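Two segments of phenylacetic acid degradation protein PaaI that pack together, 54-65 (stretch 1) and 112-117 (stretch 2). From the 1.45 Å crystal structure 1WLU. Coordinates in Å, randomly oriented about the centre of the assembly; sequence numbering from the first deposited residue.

Stretch 1, residues 54-65: ASNTRGPAVALS
Stretch 2, residues 112-117: GTVFRL

Stretch 1 runs from the end of a helix through a type I turn, Asn56 to Gly59, into the strand Ala61–Ser65, which pairs antiparallel with the strand Gly112–Arg116; the strand axes diverge from strict antiparallelism, at 133°. Gly59 leaves helical geometry with phi/psi 129/167, where a CB would jam against the preceding carbonyl.

Gly112, extended at -141/150, brings its CA to 3.4 Å from Ser65 O in a CA-H...O contact. The same carbonyl accepts from Thr113 N (Thr113 N–Ser65 O 2.9 Å). Thr113 (chi1 m) marks a beta bulge: its O receives Leu64 N at 2.8 Å and, weakly, Ser65 N at 3.4 Å, so two successive amides share one acceptor. Leu64, at -108/-65, absorbs the one-residue shift in register and turns its CB toward stretch 2.

Val114 (-113/163, chi1 m) lies opposite Ala63, CA to CA 4.2 Å, in a non-hydrogen-bonded pair. Its CG2 packs on Ala61 CB at 3.8 Å, and Val114 CG1 lies 3.8 Å from Ser55 OG, so the strand rests against the helix here.

Phe115 and Val62 form a hydrogen-bonded pair, with Phe115 N–Val62 O 2.8 Å and Val62 N–Phe115 O 3.0 Å. Phe115 (chi1 t, chi2 -96°) sets its CB 3.7 Å from Leu64 CG, while Leu64 CD1 (Leu64 m, t) sits at the ring edge.

Arg116 pairs with Ala61, CA to CA 4.4 Å. Its m, t, p side chain carries the guanidinium back to the turn, where NH2 donates to Arg58 O at 3.0 Å; a water accepts from Arg116 NE and donates to Gly59 O, both at 2.9 Å.

Leu117 N closes the ladder on Pro60 O at 3.0 Å. Its CD1 (chi m, t) lies 4.1 Å from both Pro60 CB and Val62 CG1.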

# COMPACT_ATOMS: atom_id res chain seq x y z
N ALA A 54 5.34 -17.73 7.08
CA ALA A 54 6.33 -17.04 7.90
C ALA A 54 5.70 -16.40 9.13
O ALA A 54 6.19 -16.55 10.24
CB ALA A 54 7.05 -15.97 7.07
N SER A 55 4.60 -15.68 8.93
CA SER A 55 3.94 -15.02 10.04
C SER A 55 3.36 -15.98 11.07
O SER A 55 3.43 -15.72 12.27
CB SER A 55 2.85 -14.07 9.53
OG SER A 55 1.85 -14.76 8.80
N ASN A 56 2.81 -17.10 10.62
CA ASN A 56 2.22 -18.04 11.55
C ASN A 56 3.22 -18.86 12.36
O ASN A 56 2.83 -19.57 13.28
CB ASN A 56 1.21 -18.93 10.82
CG ASN A 56 -0.13 -18.24 10.64
OD1 ASN A 56 -1.03 -18.37 11.47
ND2 ASN A 56 -0.26 -17.47 9.56
N THR A 57 4.51 -18.75 12.04
CA THR A 57 5.51 -19.47 12.83
C THR A 57 5.61 -18.78 14.19
O THR A 57 6.18 -19.33 15.13
CB THR A 57 6.92 -19.43 12.19
OG1 THR A 57 7.35 -18.07 12.05
CG2 THR A 57 6.92 -20.13 10.84
N ARG A 58 5.06 -17.57 14.28
CA ARG A 58 5.08 -16.80 15.53
C ARG A 58 3.79 -16.97 16.32
O ARG A 58 3.67 -16.47 17.44
CB ARG A 58 5.27 -15.31 15.24
CG ARG A 58 6.50 -14.94 14.43
CD ARG A 58 7.77 -15.44 15.10
NE ARG A 58 8.95 -14.79 14.53
CZ ARG A 58 10.20 -15.11 14.85
NH1 ARG A 58 10.44 -16.08 15.71
NH2 ARG A 58 11.21 -14.45 14.30
N GLY A 59 2.83 -17.67 15.74
CA GLY A 59 1.55 -17.87 16.38
C GLY A 59 0.46 -17.50 15.40
O GLY A 59 0.75 -16.89 14.37
N PRO A 60 -0.81 -17.84 15.68
CA PRO A 60 -1.92 -17.52 14.78
C PRO A 60 -1.96 -16.05 14.38
O PRO A 60 -1.91 -15.17 15.23
CB PRO A 60 -3.14 -17.93 15.59
CG PRO A 60 -2.62 -19.10 16.39
CD PRO A 60 -1.28 -18.58 16.86
N ALA A 61 -2.05 -15.80 13.08
CA ALA A 61 -2.08 -14.44 12.57
C ALA A 61 -2.85 -14.37 11.26
O ALA A 61 -2.81 -15.31 10.46
CB ALA A 61 -0.66 -13.93 12.37
N VAL A 62 -3.54 -13.26 11.05
CA VAL A 62 -4.31 -13.06 9.82
C VAL A 62 -3.90 -11.73 9.20
O VAL A 62 -3.58 -10.77 9.90
CB VAL A 62 -5.83 -13.05 10.09
CG1 VAL A 62 -6.27 -14.43 10.56
CG2 VAL A 62 -6.17 -12.00 11.12
N ALA A 63 -3.92 -11.69 7.87
CA ALA A 63 -3.53 -10.49 7.16
C ALA A 63 -4.45 -9.31 7.39
O ALA A 63 -5.67 -9.46 7.49
CB ALA A 63 -3.46 -10.78 5.67
N LEU A 64 -3.85 -8.13 7.50
CA LEU A 64 -4.58 -6.88 7.65
C LEU A 64 -4.45 -6.13 6.33
O LEU A 64 -5.43 -5.93 5.62
CB LEU A 64 -4.02 -6.03 8.79
CG LEU A 64 -4.32 -6.47 10.23
CD1 LEU A 64 -3.60 -5.54 11.20
CD2 LEU A 64 -5.82 -6.45 10.47
N SER A 65 -3.22 -5.73 6.00
CA SER A 65 -2.95 -4.98 4.78
C SER A 65 -1.73 -5.50 4.04
O SER A 65 -0.68 -5.71 4.65
CB SER A 65 -2.73 -3.50 5.11
OG SER A 65 -2.53 -2.75 3.93
N GLY A 112 3.56 -6.99 3.70
CA GLY A 112 2.31 -7.26 4.39
C GLY A 112 2.38 -7.21 5.90
O GLY A 112 3.41 -7.50 6.50
N THR A 113 1.26 -6.83 6.51
CA THR A 113 1.16 -6.75 7.96
C THR A 113 0.01 -7.62 8.43
O THR A 113 -1.07 -7.62 7.84
CB THR A 113 0.92 -5.30 8.41
OG1 THR A 113 2.09 -4.53 8.12
CG2 THR A 113 0.64 -5.24 9.91
N VAL A 114 0.26 -8.38 9.50
CA VAL A 114 -0.75 -9.26 10.07
C VAL A 114 -1.16 -8.79 11.45
O VAL A 114 -0.48 -7.99 12.10
CB VAL A 114 -0.24 -10.71 10.26
CG1 VAL A 114 0.08 -11.35 8.93
CG2 VAL A 114 0.99 -10.72 11.17
N PHE A 115 -2.31 -9.30 11.88
CA PHE A 115 -2.83 -9.03 13.21
C PHE A 115 -2.61 -10.36 13.92
O PHE A 115 -2.99 -11.41 13.41
CB PHE A 115 -4.32 -8.70 13.15
CG PHE A 115 -4.95 -8.51 14.50
CD1 PHE A 115 -5.61 -9.55 15.13
CD2 PHE A 115 -4.87 -7.28 15.14
CE1 PHE A 115 -6.18 -9.38 16.40
CE2 PHE A 115 -5.43 -7.09 16.41
CZ PHE A 115 -6.09 -8.15 17.03
N ARG A 116 -1.95 -10.32 15.07
CA ARG A 116 -1.67 -11.53 15.83
C ARG A 116 -2.84 -11.84 16.75
O ARG A 116 -3.19 -11.05 17.62
CB ARG A 116 -0.38 -11.36 16.63
CG ARG A 116 0.80 -10.93 15.77
CD ARG A 116 2.08 -10.84 16.59
NE ARG A 116 2.54 -12.16 17.00
CZ ARG A 116 3.46 -12.38 17.93
NH1 ARG A 116 4.04 -11.35 18.55
NH2 ARG A 116 3.82 -13.62 18.23
N LEU A 117 -3.45 -13.01 16.54
CA LEU A 117 -4.61 -13.44 17.32
C LEU A 117 -4.23 -13.91 18.72
O LEU A 117 -3.02 -14.12 18.97
CB LEU A 117 -5.34 -14.56 16.58
CG LEU A 117 -5.77 -14.26 15.14
CD1 LEU A 117 -6.30 -15.53 14.49
CD2 LEU A 117 -6.81 -13.16 15.13
O HOH W 1 1.86 -14.28 15.07